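Local coordinates for protein serine repeat antigen 5 (Plasmodium falciparum, PDB 6X42) that belongs to the papain family of cysteine proteases but, as a malaria parasite pseudo-zymogen, probably has little or no proteolytic activity of its own, at residues G159-E164 / V274-V279; K59-T64 / M184-V189. All coordinates share one frame; numbering follows the deposited sequence.

Interaction 1: residues G159-E164 / V274-V279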
loop_
_atom_site.group_PDB
_atom_site.type_symbol
_atom_site.label_atom_id
_atom_site.label_comp_id
_atom_site.label_asym_id
_atom_site.label_seq_id
_atom_site.Cartn_x
_atom_site.Cartn_y
_atom_site.Cartn_z
ATOM N N GLY A 159 4.716 12.820 -9.274
ATOM C CA GLY A 159 5.013 12.411 -7.922
ATOM C C GLY A 159 4.656 10.966 -7.644
ATOM O O GLY A 159 5.139 10.386 -6.661
ATOM N N TYR A 160 3.808 10.389 -8.483
ATOM C CA TYR A 160 3.417 8.992 -8.403
ATOM C C TYR A 160 3.441 8.440 -9.814
ATOM O O TYR A 160 3.352 9.187 -10.795
ATOM C CB TYR A 160 1.999 8.831 -7.803
ATOM C CG TYR A 160 0.874 9.332 -8.697
ATOM C CD1 TYR A 160 0.235 8.474 -9.574
ATOM C CD2 TYR A 160 0.455 10.663 -8.656
ATOM C CE1 TYR A 160 -0.781 8.924 -10.405
ATOM C CE2 TYR A 160 -0.567 11.120 -9.495
ATOM C CZ TYR A 160 -1.190 10.235 -10.350
ATOM O OH TYR A 160 -2.204 10.653 -11.187
ATOM N N THR A 161 3.511 7.112 -9.897
ATOM C CA THR A 161 3.348 6.390 -11.147
ATOM C C THR A 161 2.345 5.274 -10.899
ATOM O O THR A 161 2.449 4.576 -9.889
ATOM C CB THR A 161 4.688 5.813 -11.604
ATOM O OG1 THR A 161 5.652 6.877 -11.705
ATOM C CG2 THR A 161 4.536 5.138 -12.950
ATOM N N ALA A 162 1.366 5.139 -11.785
ATOM C CA ALA A 162 0.310 4.147 -11.649
ATOM C C ALA A 162 0.277 3.236 -12.866
ATOM O O ALA A 162 0.485 3.691 -13.990
ATOM C CB ALA A 162 -1.066 4.802 -11.483
ATOM N N TYR A 163 0.016 1.949 -12.642
ATOM C CA TYR A 163 -0.108 0.943 -13.688
ATOM C C TYR A 163 -1.408 0.176 -13.471
ATOM O O TYR A 163 -1.737 -0.179 -12.336
ATOM C CB TYR A 163 1.059 -0.047 -13.624
ATOM C CG TYR A 163 2.434 0.566 -13.710
ATOM C CD1 TYR A 163 3.119 0.933 -12.570
ATOM C CD2 TYR A 163 3.051 0.765 -14.933
ATOM C CE1 TYR A 163 4.373 1.492 -12.621
ATOM C CE2 TYR A 163 4.320 1.331 -15.004
ATOM C CZ TYR A 163 4.974 1.689 -13.829
ATOM O OH TYR A 163 6.246 2.239 -13.863
ATOM N N GLU A 164 -2.130 -0.104 -14.552
ATOM C CA GLU A 164 -3.415 -0.803 -14.490
ATOM C C GLU A 164 -3.297 -2.175 -15.133
ATOM O O GLU A 164 -2.787 -2.291 -16.249
ATOM C CB GLU A 164 -4.513 -0.025 -15.203
ATOM C CG GLU A 164 -4.811 1.301 -14.549
ATOM C CD GLU A 164 -3.848 2.387 -14.942
ATOM O OE1 GLU A 164 -3.583 2.501 -16.159
ATOM O OE2 GLU A 164 -3.381 3.145 -14.050
ATOM N N VAL A 274 -1.737 -0.649 -9.515
ATOM C CA VAL A 274 -0.746 -0.367 -8.491
ATOM C C VAL A 274 -0.262 1.065 -8.634
ATOM O O VAL A 274 -0.244 1.625 -9.736
ATOM C CB VAL A 274 0.432 -1.362 -8.528
ATOM C CG1 VAL A 274 -0.014 -2.798 -8.225
ATOM C CG2 VAL A 274 1.167 -1.338 -9.835
ATOM N N VAL A 275 0.192 1.625 -7.517
ATOM C CA VAL A 275 0.746 2.970 -7.446
ATOM C C VAL A 275 2.052 2.924 -6.667
ATOM O O VAL A 275 2.149 2.263 -5.624
ATOM C CB VAL A 275 -0.238 3.971 -6.802
ATOM C CG1 VAL A 275 0.351 5.367 -6.733
ATOM C CG2 VAL A 275 -1.544 3.994 -7.547
ATOM N N ILE A 276 3.048 3.646 -7.170
ATOM C CA ILE A 276 4.310 3.869 -6.474
ATOM C C ILE A 276 4.529 5.368 -6.313
ATOM O O ILE A 276 4.095 6.172 -7.145
ATOM C CB ILE A 276 5.529 3.211 -7.145
ATOM C CG1 ILE A 276 5.795 3.792 -8.511
ATOM C CG2 ILE A 276 5.313 1.714 -7.264
ATOM C CD1 ILE A 276 7.126 3.358 -9.093
ATOM N N PHE A 277 5.147 5.739 -5.192
ATOM C CA PHE A 277 5.508 7.120 -4.921
ATOM C C PHE A 277 6.960 7.355 -5.304
ATOM O O PHE A 277 7.834 6.529 -5.001
ATOM C CB PHE A 277 5.301 7.443 -3.455
ATOM C CG PHE A 277 3.849 7.515 -3.015
ATOM C CD1 PHE A 277 2.803 7.694 -3.913
ATOM C CD2 PHE A 277 3.537 7.441 -1.660
ATOM C CE1 PHE A 277 1.492 7.780 -3.459
ATOM C CE2 PHE A 277 2.218 7.538 -1.212
ATOM C CZ PHE A 277 1.212 7.718 -2.108
ATOM N N ASN A 278 7.214 8.488 -5.947
ATOM C CA ASN A 278 8.555 8.869 -6.385
ATOM C C ASN A 278 9.059 9.956 -5.442
ATOM O O ASN A 278 8.658 11.116 -5.547
ATOM C CB ASN A 278 8.477 9.342 -7.823
ATOM C CG ASN A 278 7.881 8.296 -8.743
ATOM O OD1 ASN A 278 8.252 7.127 -8.686
ATOM N ND2 ASN A 278 6.939 8.703 -9.576
ATOM N N VAL A 279 9.914 9.567 -4.496
ATOM C CA VAL A 279 10.379 10.484 -3.463
ATOM C C VAL A 279 11.896 10.450 -3.345
ATOM O O VAL A 279 12.549 9.450 -3.650
ATOM C CB VAL A 279 9.732 10.174 -2.101
ATOM C CG1 VAL A 279 8.210 10.209 -2.215
ATOM C CG2 VAL A 279 10.213 8.829 -1.603
HETATM O O HOH W 1 7.150 11.745 -10.176
#
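Tyr160 to Tyr163 run antiparallel to Val274 to Phe277, the axes of the two strands approaching to 4.7 Å with their directions 163° apart. Thr161 with Ile276 and Tyr163 with Val274 are the hydrogen-bonded pairs, each joined by two backbone bonds; from the alternate pairs, Tyr160 CA and Ala162 CA add CA-H...O contacts to the carbonyls of Ile276 and Val274, which also accept N-H bonds. Beyond the ladder Asn278 N still reaches Gly159 O at 2.9 Å. The Asn278 side chain points toward the first strand and crosses Thr161 at about a right angle. Its CG lies beside the backbone N (chi1 -57°), and ND2 gives Thr161 OG1 a bond of 3.1 Å, nearly straight at 172° and in the amide plane. A water accepts from the same ND2 at 3.1 Å and from Gly159 N at 2.8 Å, tying the turn before the strand to the asparagine amide.

In the papain fold this pairing belongs to the barrel-like domain, where a strand late in the chain receives one from mid-chain as its neighbour. Helix 172-186 lies on the Thr161 and Tyr163 face and helix 99-109 on the Tyr160 face, while helix 53-68 reaches both Ile276 and Phe277. On the first face Tyr163 CB rests on Val274 CG2 at 4.0 Å, the Tyr163 side chain touching Phe175 and Ile178, while Thr161 CB lies against Ile276 CG1. On the other, Ala162 CB meets Val275 CG2 at 4.0 Å, and Tyr160 CB comes to the edge of the Phe277 ring, near its plane, 4.1 Å from CD1. The Tyr160 ring itself heads away from the partner strand, toward Met100 and Leu103, and its OH hydrogen-bonds to Lys158 NZ.

Interaction 2: residues K59-T64 / M184-V189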
loop_
_atom_site.group_PDB
_atom_site.type_symbol
_atom_site.label_atom_id
_atom_site.label_comp_id
_atom_site.label_asym_id
_atom_site.label_seq_id
_atom_site.Cartn_x
_atom_site.Cartn_y
_atom_site.Cartn_z
ATOM N N LYS A 59 0.351 5.496 3.374
ATOM C CA LYS A 59 1.327 5.760 4.425
ATOM C C LYS A 59 2.241 4.559 4.641
ATOM O O LYS A 59 3.433 4.724 4.938
ATOM C CB LYS A 59 0.649 6.211 5.725
ATOM C CG LYS A 59 0.215 5.091 6.650
ATOM C CD LYS A 59 -0.600 5.603 7.852
ATOM C CE LYS A 59 -0.862 4.519 8.860
ATOM N NZ LYS A 59 0.304 4.309 9.757
ATOM N N TYR A 60 1.703 3.341 4.501
ATOM C CA TYR A 60 2.545 2.158 4.647
ATOM C C TYR A 60 3.625 2.118 3.570
ATOM O O TYR A 60 4.760 1.736 3.836
ATOM C CB TYR A 60 1.708 0.891 4.615
ATOM C CG TYR A 60 2.517 -0.379 4.692
ATOM C CD1 TYR A 60 2.984 -0.878 5.915
ATOM C CD2 TYR A 60 2.864 -1.065 3.537
ATOM C CE1 TYR A 60 3.709 -2.059 5.980
ATOM C CE2 TYR A 60 3.584 -2.235 3.589
ATOM C CZ TYR A 60 4.013 -2.735 4.804
ATOM O OH TYR A 60 4.711 -3.926 4.805
ATOM N N HIS A 61 3.284 2.525 2.348
ATOM C CA HIS A 61 4.275 2.608 1.278
ATOM C C HIS A 61 5.407 3.566 1.653
ATOM O O HIS A 61 6.578 3.247 1.438
ATOM C CB HIS A 61 3.552 2.982 -0.019
ATOM C CG HIS A 61 4.415 3.016 -1.247
ATOM N ND1 HIS A 61 5.188 1.959 -1.670
ATOM C CD2 HIS A 61 4.569 3.980 -2.184
ATOM C CE1 HIS A 61 5.808 2.294 -2.794
ATOM N NE2 HIS A 61 5.426 3.505 -3.144
ATOM N N LEU A 62 5.088 4.719 2.251
ATOM C CA LEU A 62 6.139 5.600 2.755
ATOM C C LEU A 62 6.895 4.972 3.924
ATOM O O LEU A 62 8.117 5.156 4.040
ATOM C CB LEU A 62 5.568 6.955 3.162
ATOM C CG LEU A 62 5.130 7.911 2.074
ATOM C CD1 LEU A 62 4.717 9.241 2.706
ATOM C CD2 LEU A 62 6.265 8.132 1.069
ATOM N N GLU A 63 6.195 4.251 4.809
ATOM C CA GLU A 63 6.872 3.570 5.923
ATOM C C GLU A 63 7.879 2.526 5.414
ATOM O O GLU A 63 8.984 2.408 5.959
ATOM C CB GLU A 63 5.856 2.932 6.882
ATOM C CG GLU A 63 5.029 3.986 7.636
ATOM C CD GLU A 63 3.698 3.473 8.187
ATOM O OE1 GLU A 63 3.378 2.271 7.991
ATOM O OE2 GLU A 63 2.970 4.281 8.826
ATOM N N THR A 64 7.538 1.769 4.360
ATOM C CA THR A 64 8.511 0.789 3.864
ATOM C C THR A 64 9.662 1.481 3.151
ATOM O O THR A 64 10.804 1.030 3.248
ATOM C CB THR A 64 7.887 -0.325 3.001
ATOM O OG1 THR A 64 7.413 0.168 1.736
ATOM C CG2 THR A 64 6.731 -1.021 3.720
ATOM N N MET A 184 10.872 -5.109 -4.199
ATOM C CA MET A 184 12.264 -5.287 -3.794
ATOM C C MET A 184 12.908 -3.963 -3.402
ATOM O O MET A 184 13.602 -3.878 -2.386
ATOM C CB MET A 184 13.053 -5.921 -4.938
ATOM C CG MET A 184 12.679 -7.371 -5.152
ATOM S SD MET A 184 13.601 -8.190 -6.449
ATOM C CE MET A 184 15.285 -7.860 -5.922
ATOM N N ASN A 185 12.685 -2.913 -4.195
ATOM C CA ASN A 185 13.419 -1.669 -4.008
ATOM C C ASN A 185 12.787 -0.733 -2.986
ATOM O O ASN A 185 13.519 -0.067 -2.236
ATOM C CB ASN A 185 13.543 -0.941 -5.346
ATOM C CG ASN A 185 14.491 -1.632 -6.312
ATOM O OD1 ASN A 185 15.269 -2.519 -5.943
ATOM N ND2 ASN A 185 14.398 -1.252 -7.569
ATOM N N LYS A 186 11.453 -0.647 -2.953
ATOM C CA LYS A 186 10.758 0.263 -2.052
ATOM C C LYS A 186 10.104 -0.422 -0.862
ATOM O O LYS A 186 9.632 0.274 0.049
ATOM C CB LYS A 186 9.693 1.046 -2.824
ATOM C CG LYS A 186 10.264 2.078 -3.806
ATOM C CD LYS A 186 9.194 2.648 -4.746
ATOM C CE LYS A 186 9.730 3.791 -5.545
ATOM N NZ LYS A 186 10.510 3.314 -6.698
ATOM N N GLY A 187 10.045 -1.757 -0.850
ATOM C CA GLY A 187 9.452 -2.513 0.230
ATOM C C GLY A 187 7.994 -2.851 0.030
ATOM O O GLY A 187 7.462 -3.705 0.763
ATOM N N SER A 188 7.336 -2.227 -0.937
ATOM C CA SER A 188 5.907 -2.415 -1.148
ATOM C C SER A 188 5.513 -1.642 -2.402
ATOM O O SER A 188 6.252 -0.769 -2.873
ATOM C CB SER A 188 5.084 -1.869 0.019
ATOM O OG SER A 188 5.256 -0.453 0.160
ATOM N N VAL A 189 4.302 -1.927 -2.885
ATOM C CA VAL A 189 3.553 -0.990 -3.708
ATOM C C VAL A 189 2.175 -0.818 -3.081
ATOM O O VAL A 189 1.731 -1.634 -2.268
ATOM C CB VAL A 189 3.419 -1.428 -5.183
ATOM C CG1 VAL A 189 4.777 -1.604 -5.824
ATOM C CG2 VAL A 189 2.562 -2.696 -5.310
#
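The imidazole of His61 takes Ser188 OG at its edge, in the ring plane and 3.0 Å from ND1, whereas the Tyr60 ring carries Thr64 CG2 on one face, offset toward the rim, and has Ser188 CB approaching CE2 obliquely at 3.9 Å. A chi1 of -176° sets His61 CG anti to the backbone N; the end of the ring then reaches Ser188. The hydrogen bond between ND1 and OG could have either atom as donor, and its angle is 165°. At the far corner of the ring NE2 probably accepts from the backbone N of Phe277, so the imidazole is held through both nitrogens; accepting at NE2 would be consistent with a proton on ND1. Lys186 crosses the ring obliquely with its aliphatic part, CD 3.9 Å from His61 CE1, and NZ then goes to a salt bridge with Glu182.

Such an arrangement joins the two domains of the papain fold: 59-64 lies in the long central helix of one, and 184-189 leads from a helix of the barrel-like domain into its next strand. Gly187 is the first residue to leave helical backbone angles there, with positive phi (93°), and Thr64 CB sits only 3.9 Å from its CA. Both features suit a residue that has no CB, since such an atom would run into Thr64 CB and be jammed against the carbonyl O of Lys186. Thr64 OG1 donates to that same Lys186 O at 2.8 Å, using a carbonyl at the helix end. Ser188 OG is 2.7 Å from Thr64 OG1, a bond not settled because the serine proton has another acceptor within reach. If it forms, buried polar groups connect Lys186 O through the two hydroxyls to His61 ND1.

Overall arrangement
Interactions 1 and 2 have centres about 11 Å apart, and their segments alternate along the chain in the order 59-64, 159-164, 184-189, 274-279. The next helix or strand after 160-164 is helix 172-186, whose C-terminal end enters interaction 2 before strand 189-193 joins the same sheet beside strand 273-280. The two contacts touch: a probable hydrogen bond from Phe277 N to His61 NE2 links them, and Ile276 CG2 packs on Val189 CG1 at 3.7 Å. Strand 273-280 is therefore shared ground, paired with 160-164 at one edge and lying next to helix 53-68. Together they illustrate how a two-domain papain fold, here in a pseudo-zymogen, is interlocked by segments distant in sequence.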